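Side-chain contacts in uncharacterized protein (Staphylococcus aureus subsp. aureus, PDB 4H0A), which is of unknown function but belongs to the CAP (cysteine-rich secretory protein) family, joining a CAP-associated N-terminal region to a CAP domain: residues A[74-77]-A[78-81]; A[158-161]-A[162-165]; A[226-229]-A[230-233]; A[290-293]-A[294-297]. One frame throughout, in Å; residues are numbered along the deposited sequence.

Contact 1 (A[74-77]-A[78-81]). With EDO (1,2-ethanediol), chain E.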
# COMPACT_ATOMS: atom_id res chain seq x y z
N PHE A 74 10.38 -4.86 -8.09
CA PHE A 74 10.58 -5.22 -9.49
C PHE A 74 9.54 -4.49 -10.30
O PHE A 74 8.35 -4.63 -10.00
CB PHE A 74 10.44 -6.73 -9.71
CG PHE A 74 11.41 -7.60 -8.97
CD1 PHE A 74 11.12 -8.07 -7.69
CD2 PHE A 74 12.60 -8.01 -9.56
CE1 PHE A 74 12.00 -8.91 -7.02
CE2 PHE A 74 13.48 -8.86 -8.90
CZ PHE A 74 13.17 -9.30 -7.63
N LYS A 75 9.94 -3.74 -11.31
CA LYS A 75 8.93 -3.04 -12.09
C LYS A 75 9.33 -2.83 -13.52
O LYS A 75 10.51 -2.78 -13.86
CB LYS A 75 8.61 -1.69 -11.45
CG LYS A 75 9.80 -0.78 -11.27
CD LYS A 75 9.42 0.57 -10.71
CE LYS A 75 10.57 1.54 -10.83
NZ LYS A 75 10.18 2.92 -10.45
N ASP A 76 8.31 -2.69 -14.37
CA ASP A 76 8.48 -2.39 -15.77
C ASP A 76 7.19 -1.71 -16.24
O ASP A 76 6.31 -1.45 -15.42
CB ASP A 76 8.86 -3.66 -16.57
CG ASP A 76 7.81 -4.75 -16.70
OD1 ASP A 76 6.62 -4.47 -16.46
OD2 ASP A 76 8.18 -5.88 -17.07
N LYS A 77 7.07 -1.40 -17.52
CA LYS A 77 5.89 -0.70 -18.02
C LYS A 77 4.56 -1.40 -17.69
O LYS A 77 3.60 -0.68 -17.41
CB LYS A 77 5.97 -0.52 -19.56
CG LYS A 77 4.90 0.41 -20.12
CD LYS A 77 5.24 0.91 -21.53
CE LYS A 77 6.12 2.14 -21.52
NZ LYS A 77 6.34 2.67 -22.90
N ASN A 78 4.50 -2.75 -17.70
CA ASN A 78 3.25 -3.48 -17.50
C ASN A 78 3.11 -4.17 -16.14
O ASN A 78 2.08 -4.82 -15.91
CB ASN A 78 3.10 -4.54 -18.58
CG ASN A 78 3.22 -3.96 -19.98
OD1 ASN A 78 2.59 -2.95 -20.31
ND2 ASN A 78 4.06 -4.56 -20.81
N SER A 79 4.07 -4.02 -15.22
CA SER A 79 3.95 -4.69 -13.94
C SER A 79 4.67 -3.95 -12.84
O SER A 79 5.60 -3.19 -13.10
CB SER A 79 4.51 -6.11 -14.04
OG SER A 79 5.88 -6.08 -14.40
N TYR A 80 4.22 -4.18 -11.60
CA TYR A 80 4.81 -3.56 -10.42
C TYR A 80 4.69 -4.53 -9.27
O TYR A 80 3.57 -4.93 -8.94
CB TYR A 80 4.10 -2.24 -10.12
CG TYR A 80 4.71 -1.51 -8.94
CD1 TYR A 80 5.85 -0.73 -9.10
CD2 TYR A 80 4.20 -1.69 -7.66
CE1 TYR A 80 6.46 -0.13 -8.00
CE2 TYR A 80 4.80 -1.06 -6.56
CZ TYR A 80 5.93 -0.29 -6.74
OH TYR A 80 6.49 0.34 -5.65
N TYR A 81 5.82 -4.91 -8.65
CA TYR A 81 5.83 -5.84 -7.53
C TYR A 81 6.65 -5.32 -6.35
O TYR A 81 7.78 -4.88 -6.57
CB TYR A 81 6.46 -7.18 -7.95
CG TYR A 81 5.89 -7.79 -9.21
CD1 TYR A 81 4.70 -8.51 -9.19
CD2 TYR A 81 6.59 -7.71 -10.41
CE1 TYR A 81 4.21 -9.12 -10.34
CE2 TYR A 81 6.11 -8.33 -11.56
CZ TYR A 81 4.92 -9.04 -11.52
OH TYR A 81 4.43 -9.67 -12.64
C1 EDO E . 10.51 -7.09 -14.51
O1 EDO E . 11.29 -6.17 -13.79
C2 EDO E . 9.24 -7.42 -13.71
O2 EDO E . 8.40 -8.22 -14.53
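At the turn of the beta hairpin formed by strands 69-76 and 79-86, Asp76 reaches over the reversal to Asn78 and Ser79 and makes an Asx turn. Lys77 and Asn78 occupy the two corners with the backbone angles of a type I turn. Further from the bend, Phe74 and Tyr81 form an antiparallel hydrogen-bonded pair, with Phe74 N to Tyr81 O at 3.0 Å and Tyr81 N to Phe74 O at 2.9 Å. The carboxylate of Asp76 folds back over the turn because chi1 (67°) sets CG between the backbone N and the carbonyl carbon. Its OD1 takes Asn78 N at 3.0 Å from above one face of the carboxylate plane and Ser79 OG at 2.7 Å from the opposite face. A bent bond from Ser79 N to the same oxygen is weak. On the face of the sheet opposite Asp76 and Ser79, Lys75 and Tyr80 run side by side, Lys75 CB lying 3.7 Å from Tyr80 CD1. Both polar ends go to Glu211 on helix 201-219, by a salt bridge from Lys75 and a hydrogen bond from Tyr80. A 1,2-ethanediol, probably from the crystallisation liquor, bonds weakly to Asp76 OD2 and Ser79 OG beside the Tyr81 ring edge. Bonding from both faces of OD1 should restrain the rotation of the Asp76 carboxylate, and its donors probably stabilise the negative charge at this bend.

Contact 2 (A[158-161]-A[162-165])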
# COMPACT_ATOMS: atom_id res chain seq x y z
N TYR A 158 -7.55 -5.56 -3.15
CA TYR A 158 -7.89 -4.14 -3.08
C TYR A 158 -8.81 -3.75 -4.20
O TYR A 158 -8.45 -3.95 -5.36
CB TYR A 158 -6.61 -3.30 -3.15
CG TYR A 158 -5.68 -3.57 -2.00
CD1 TYR A 158 -5.93 -3.04 -0.74
CD2 TYR A 158 -4.56 -4.39 -2.15
CE1 TYR A 158 -5.07 -3.29 0.34
CE2 TYR A 158 -3.71 -4.65 -1.09
CZ TYR A 158 -3.95 -4.09 0.15
OH TYR A 158 -3.09 -4.35 1.19
N SER A 159 -9.99 -3.21 -3.88
CA SER A 159 -10.97 -2.78 -4.88
C SER A 159 -11.28 -1.33 -4.74
O SER A 159 -11.12 -0.75 -3.66
CB SER A 159 -12.27 -3.57 -4.78
OG SER A 159 -12.06 -4.96 -4.86
N ASP A 160 -11.81 -0.77 -5.82
CA ASP A 160 -12.19 0.63 -5.88
C ASP A 160 -13.61 0.77 -5.34
O ASP A 160 -14.49 -0.00 -5.72
CB ASP A 160 -12.08 1.09 -7.34
CG ASP A 160 -12.01 2.58 -7.55
OD1 ASP A 160 -11.21 3.24 -6.86
OD2 ASP A 160 -12.73 3.09 -8.43
N GLN A 161 -13.86 1.75 -4.47
CA GLN A 161 -15.19 1.97 -3.91
C GLN A 161 -16.14 2.54 -5.00
O GLN A 161 -17.35 2.34 -4.91
CB GLN A 161 -15.12 2.92 -2.69
CG GLN A 161 -16.15 2.64 -1.61
CD GLN A 161 -15.86 3.46 -0.37
OE1 GLN A 161 -15.71 4.69 -0.44
NE2 GLN A 161 -15.75 2.82 0.79
N GLN A 162 -15.58 3.23 -6.02
CA GLN A 162 -16.35 3.82 -7.12
C GLN A 162 -16.56 2.83 -8.27
O GLN A 162 -17.71 2.57 -8.62
CB GLN A 162 -15.65 5.08 -7.66
CG GLN A 162 -16.07 6.36 -6.94
CD GLN A 162 -17.43 6.84 -7.39
OE1 GLN A 162 -18.41 6.78 -6.64
NE2 GLN A 162 -17.51 7.33 -8.62
N SER A 163 -15.48 2.31 -8.88
CA SER A 163 -15.62 1.38 -10.01
C SER A 163 -15.93 -0.06 -9.57
O SER A 163 -16.44 -0.82 -10.39
CB SER A 163 -14.37 1.39 -10.88
OG SER A 163 -13.20 1.02 -10.17
N LYS A 164 -15.63 -0.44 -8.31
CA LYS A 164 -15.86 -1.79 -7.78
C LYS A 164 -15.04 -2.84 -8.56
O LYS A 164 -15.45 -3.99 -8.66
CB LYS A 164 -17.36 -2.13 -7.75
CG LYS A 164 -18.18 -1.06 -7.04
CD LYS A 164 -19.49 -1.60 -6.47
CE LYS A 164 -20.28 -0.53 -5.75
NZ LYS A 164 -21.44 -1.10 -5.03
N LYS A 165 -13.85 -2.46 -9.04
CA LYS A 165 -12.95 -3.35 -9.78
C LYS A 165 -11.69 -3.60 -8.97
O LYS A 165 -11.28 -2.73 -8.22
CB LYS A 165 -12.60 -2.74 -11.14
CG LYS A 165 -13.78 -2.63 -12.08
CD LYS A 165 -13.37 -2.13 -13.45
CE LYS A 165 -14.52 -2.14 -14.43
NZ LYS A 165 -14.06 -1.91 -15.83
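With chi1 at -161°, Asp160 sends its CG to the side away from its own backbone N, and Ser163, with chi1 at 59°, tucks OG back between its N and carbonyl carbon, where it meets that carboxylate. Asp160 OD2 then accepts two bonds from one residue, Ser163 OG at 2.7 Å and Ser163 N at 2.9 Å. Both arrive on the anti side of the oxygen, tilted out of the carboxylate plane, but from opposite faces of it. The hydrogen bond from Ser163 N is nearly straight, its N-H...O angle 165°. Packing is tight here, for Ser163 OG also lies 3.0 Å from Asp160 CB, while the CB of Gln162 rests 3.6 Å from Asp160 OD2.

The backbone supplies the frame. Asp160 N donates to Lys165 O at 3.1 Å, enclosing residues 161-164 at the end of the beta hairpin of strands 153-159 and 166-172. Within it Gln161, Gln162 and Ser163 turn in the right-handed helical sense, and Lys164, with positive phi, takes a left-handed helical conformation that completes the reversal; a weak bond from Lys164 N to Asp160 O at 2.9 Å spans this turn. The same Lys165 carbonyl receives a CA-H...O contact from Ser159 CA at 3.4 Å.

Asp160 OD2 has a further partner in Lys220, with which it forms a salt bridge. A buried carboxylate oxygen is thus met by a hydroxyl, a backbone N-H and an ammonium group, a setting that should favour the ionised form of Asp160 and that links the loop, through Lys220, to the CAP family region.

Contact 3 (A[226-229]-A[230-233])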
# COMPACT_ATOMS: atom_id res chain seq x y z
N LYS A 226 4.99 13.90 -11.73
CA LYS A 226 6.44 14.03 -11.63
C LYS A 226 6.80 14.40 -10.19
O LYS A 226 6.03 15.08 -9.53
CB LYS A 226 6.99 15.07 -12.62
CG LYS A 226 6.81 14.65 -14.07
CD LYS A 226 7.57 15.56 -15.02
CE LYS A 226 7.48 15.11 -16.46
NZ LYS A 226 8.39 15.88 -17.34
N ILE A 227 7.93 13.92 -9.69
CA ILE A 227 8.33 14.20 -8.31
C ILE A 227 9.00 15.57 -8.27
O ILE A 227 9.89 15.83 -9.07
CB ILE A 227 9.21 13.06 -7.75
CG1 ILE A 227 8.37 11.76 -7.65
CG2 ILE A 227 9.80 13.44 -6.38
CD1 ILE A 227 9.14 10.54 -7.87
N ASN A 228 8.53 16.47 -7.39
CA ASN A 228 9.07 17.81 -7.21
C ASN A 228 9.76 17.91 -5.85
O ASN A 228 9.11 17.72 -4.82
CB ASN A 228 7.95 18.85 -7.32
CG ASN A 228 8.47 20.26 -7.38
OD1 ASN A 228 8.84 20.84 -6.36
ND2 ASN A 228 8.59 20.80 -8.58
N SER A 229 11.07 18.21 -5.84
CA SER A 229 11.86 18.29 -4.60
C SER A 229 11.43 19.48 -3.70
O SER A 229 11.57 19.37 -2.49
CB SER A 229 13.35 18.39 -4.91
OG SER A 229 13.61 19.48 -5.78
N ASP A 230 10.90 20.58 -4.27
CA ASP A 230 10.44 21.71 -3.45
C ASP A 230 9.16 21.33 -2.69
O ASP A 230 9.01 21.72 -1.53
CB ASP A 230 10.21 22.98 -4.28
CG ASP A 230 11.43 23.55 -4.98
OD1 ASP A 230 12.56 23.33 -4.48
OD2 ASP A 230 11.25 24.24 -6.01
N LEU A 231 8.24 20.58 -3.33
CA LEU A 231 7.02 20.10 -2.65
C LEU A 231 7.39 19.09 -1.56
O LEU A 231 6.76 19.09 -0.51
CB LEU A 231 6.05 19.45 -3.64
CG LEU A 231 5.43 20.34 -4.69
CD1 LEU A 231 4.51 19.54 -5.59
CD2 LEU A 231 4.67 21.49 -4.06
N ALA A 232 8.41 18.25 -1.82
CA ALA A 232 8.88 17.26 -0.85
C ALA A 232 9.48 17.98 0.37
O ALA A 232 9.26 17.54 1.50
CB ALA A 232 9.92 16.34 -1.49
N HIS A 233 10.20 19.10 0.14
CA HIS A 233 10.77 19.92 1.22
C HIS A 233 9.66 20.52 2.05
O HIS A 233 9.72 20.50 3.29
CB HIS A 233 11.68 21.04 0.66
CG HIS A 233 12.03 22.12 1.64
ND1 HIS A 233 11.31 23.30 1.69
CD2 HIS A 233 13.01 22.16 2.57
CE1 HIS A 233 11.87 24.02 2.65
NE2 HIS A 233 12.90 23.38 3.20
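Asn228 comes straight after the short strand 226-227, and its side chain leans across to Asp230 and Leu231 at the start of the next helix. Its CG stands anti to the backbone N (chi1 -171°), which carries OD1 to the amides of the first turn. Leu231 N donates to Asn228 OD1 at 3.1 Å, 17° from the plane of the side-chain carbonyl; Asp230 N lies at 2.9 Å from the same oxygen, but that bond is bent and weak. This is an N-cap: Asn228 precedes helix 229-242, and its side-chain oxygen takes amide hydrogens of the first turn, where no preceding helical turn supplies the usual i-4 carbonyls. The main chain of Asn228 joins in, its O accepting Ala232 N at 3.1 Å. Nearer the main chain, Asn228 CB packs 3.9 Å from Leu231 CD1, the two side chains crossing at about a right angle. Leu231 itself is buried against Ile319 and Leu321 of strand 315-322, so the cap sits where the helix begins to cover the sheet. Next comes Ser229, already helical, whose O receives His233 N at 3.0 Å. The same carbonyl oxygen lies 3.6 Å from Ala232 CB, and that methyl touches Tyr210 of helix 201-219.

Contact 4 (A[290-293]-A[294-297])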
# COMPACT_ATOMS: atom_id res chain seq x y z
N MSE A 290 -7.77 5.81 -1.22
CA MSE A 290 -8.63 5.41 -2.34
C MSE A 290 -10.11 5.23 -1.90
O MSE A 290 -11.00 5.35 -2.74
CB MSE A 290 -8.14 4.09 -2.98
CG MSE A 290 -6.82 4.19 -3.78
SE MSE A 290 -6.95 5.21 -5.40
CE MSE A 290 -8.31 4.22 -6.35
N ASN A 291 -10.37 4.94 -0.60
CA ASN A 291 -11.73 4.73 -0.09
C ASN A 291 -12.28 5.96 0.65
O ASN A 291 -13.31 5.87 1.33
CB ASN A 291 -11.78 3.47 0.77
CG ASN A 291 -11.70 2.23 -0.09
OD1 ASN A 291 -12.70 1.58 -0.34
ND2 ASN A 291 -10.53 1.91 -0.63
N SER A 292 -11.65 7.13 0.45
CA SER A 292 -12.09 8.43 0.94
C SER A 292 -12.23 9.30 -0.29
O SER A 292 -11.23 9.57 -0.95
CB SER A 292 -11.08 8.99 1.94
OG SER A 292 -11.32 10.36 2.20
N ASP A 293 -13.48 9.69 -0.65
CA ASP A 293 -13.76 10.47 -1.87
C ASP A 293 -12.84 11.68 -2.03
O ASP A 293 -12.31 11.90 -3.12
CB ASP A 293 -15.22 10.94 -1.87
CG ASP A 293 -15.59 11.76 -3.10
OD1 ASP A 293 -15.48 11.22 -4.23
OD2 ASP A 293 -15.96 12.94 -2.94
N ILE A 294 -12.65 12.45 -0.95
CA ILE A 294 -11.83 13.66 -1.00
C ILE A 294 -10.35 13.28 -1.29
O ILE A 294 -9.74 13.90 -2.15
CB ILE A 294 -11.98 14.49 0.31
CG1 ILE A 294 -13.45 14.94 0.57
CG2 ILE A 294 -11.04 15.69 0.31
CD1 ILE A 294 -14.09 15.86 -0.50
N HIS A 295 -9.80 12.28 -0.59
CA HIS A 295 -8.41 11.85 -0.84
C HIS A 295 -8.29 11.15 -2.21
O HIS A 295 -7.31 11.40 -2.92
CB HIS A 295 -7.90 10.93 0.28
CG HIS A 295 -7.81 11.61 1.62
ND1 HIS A 295 -8.94 12.07 2.27
CD2 HIS A 295 -6.73 11.83 2.40
CE1 HIS A 295 -8.51 12.58 3.42
NE2 HIS A 295 -7.19 12.45 3.54
N ARG A 296 -9.28 10.31 -2.59
CA ARG A 296 -9.29 9.61 -3.88
C ARG A 296 -9.28 10.61 -5.04
O ARG A 296 -8.52 10.42 -5.99
CB ARG A 296 -10.53 8.71 -3.99
CG ARG A 296 -10.53 7.75 -5.20
CD ARG A 296 -11.84 7.75 -5.98
NE ARG A 296 -13.02 7.81 -5.12
CZ ARG A 296 -13.55 6.78 -4.46
NH1 ARG A 296 -13.00 5.57 -4.54
NH2 ARG A 296 -14.63 6.95 -3.70
N SER A 297 -10.13 11.66 -4.97
CA SER A 297 -10.22 12.68 -6.02
C SER A 297 -8.88 13.40 -6.23
O SER A 297 -8.57 13.76 -7.36
CB SER A 297 -11.33 13.69 -5.73
OG SER A 297 -11.04 14.58 -4.66
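The imidazole of His295 is approached obliquely by Ser292 OG, whereas the guanidinium of Arg296 turns one face to Met290 O. Ser292 OG and His295 ND1 are hydrogen-bonded at 2.9 Å, and either could be the donor. The imidazole also meets the ring of Trp289, their planes about 30° apart, and touches Leu10 of strand 9-11. Arg296 NH1 comes within 2.7 Å of Met290 O, but from a direction too poor for a hydrogen bond; as this side chain has two conformers, the placing is doubtful. Obliquely to the guanidinium lies Asp293 CA, and the carboxylate of Asp293 is beyond salt-bridge range. Two backbone bonds open the helix: Arg296 N reaches Ser292 O at 2.7 Å almost straight (168°), and Ser297 N reaches Asp293 O at 2.9 Å. A chi1 of 167° turns Ser292 OG away from its own N and toward the imidazole; His295 N is 3.7 Å from it. The arrangement is that of a helix-to-helix junction, with helix 282-290 ending at Met290 and Ser292 at the N-cap position of helix 293-299; the spacing of Trp289, Ser292, His295 and Arg296 resembles the W-x-x-S-x-x-H-R sequence of bacterial CAP proteins.

Contacts 2 and 4 form the one touching pair, with centres about 11 Å apart. There the hairpin loop of the N-terminal region meets the junction of two CAP-domain helices: Gln162 CG lies 3.6 Å from Arg296 CZ, and Asp160 OD1 makes a long, weak ion pair with Arg296 NH1, though the two conformers of Arg296 make both approaches tentative. Contacts 1 and 2 both reach the seven-stranded antiparallel sheet, each at a hairpin end, their centres about 21 Å apart. Contacts 1 and 3 do not touch, their nearest atoms about 8 Å apart, yet both lean on helix 201-219, through Glu211 and Tyr210 respectively. Contacts 3 and 4 each begin a CAP-domain helix, about 22 Å apart between centres.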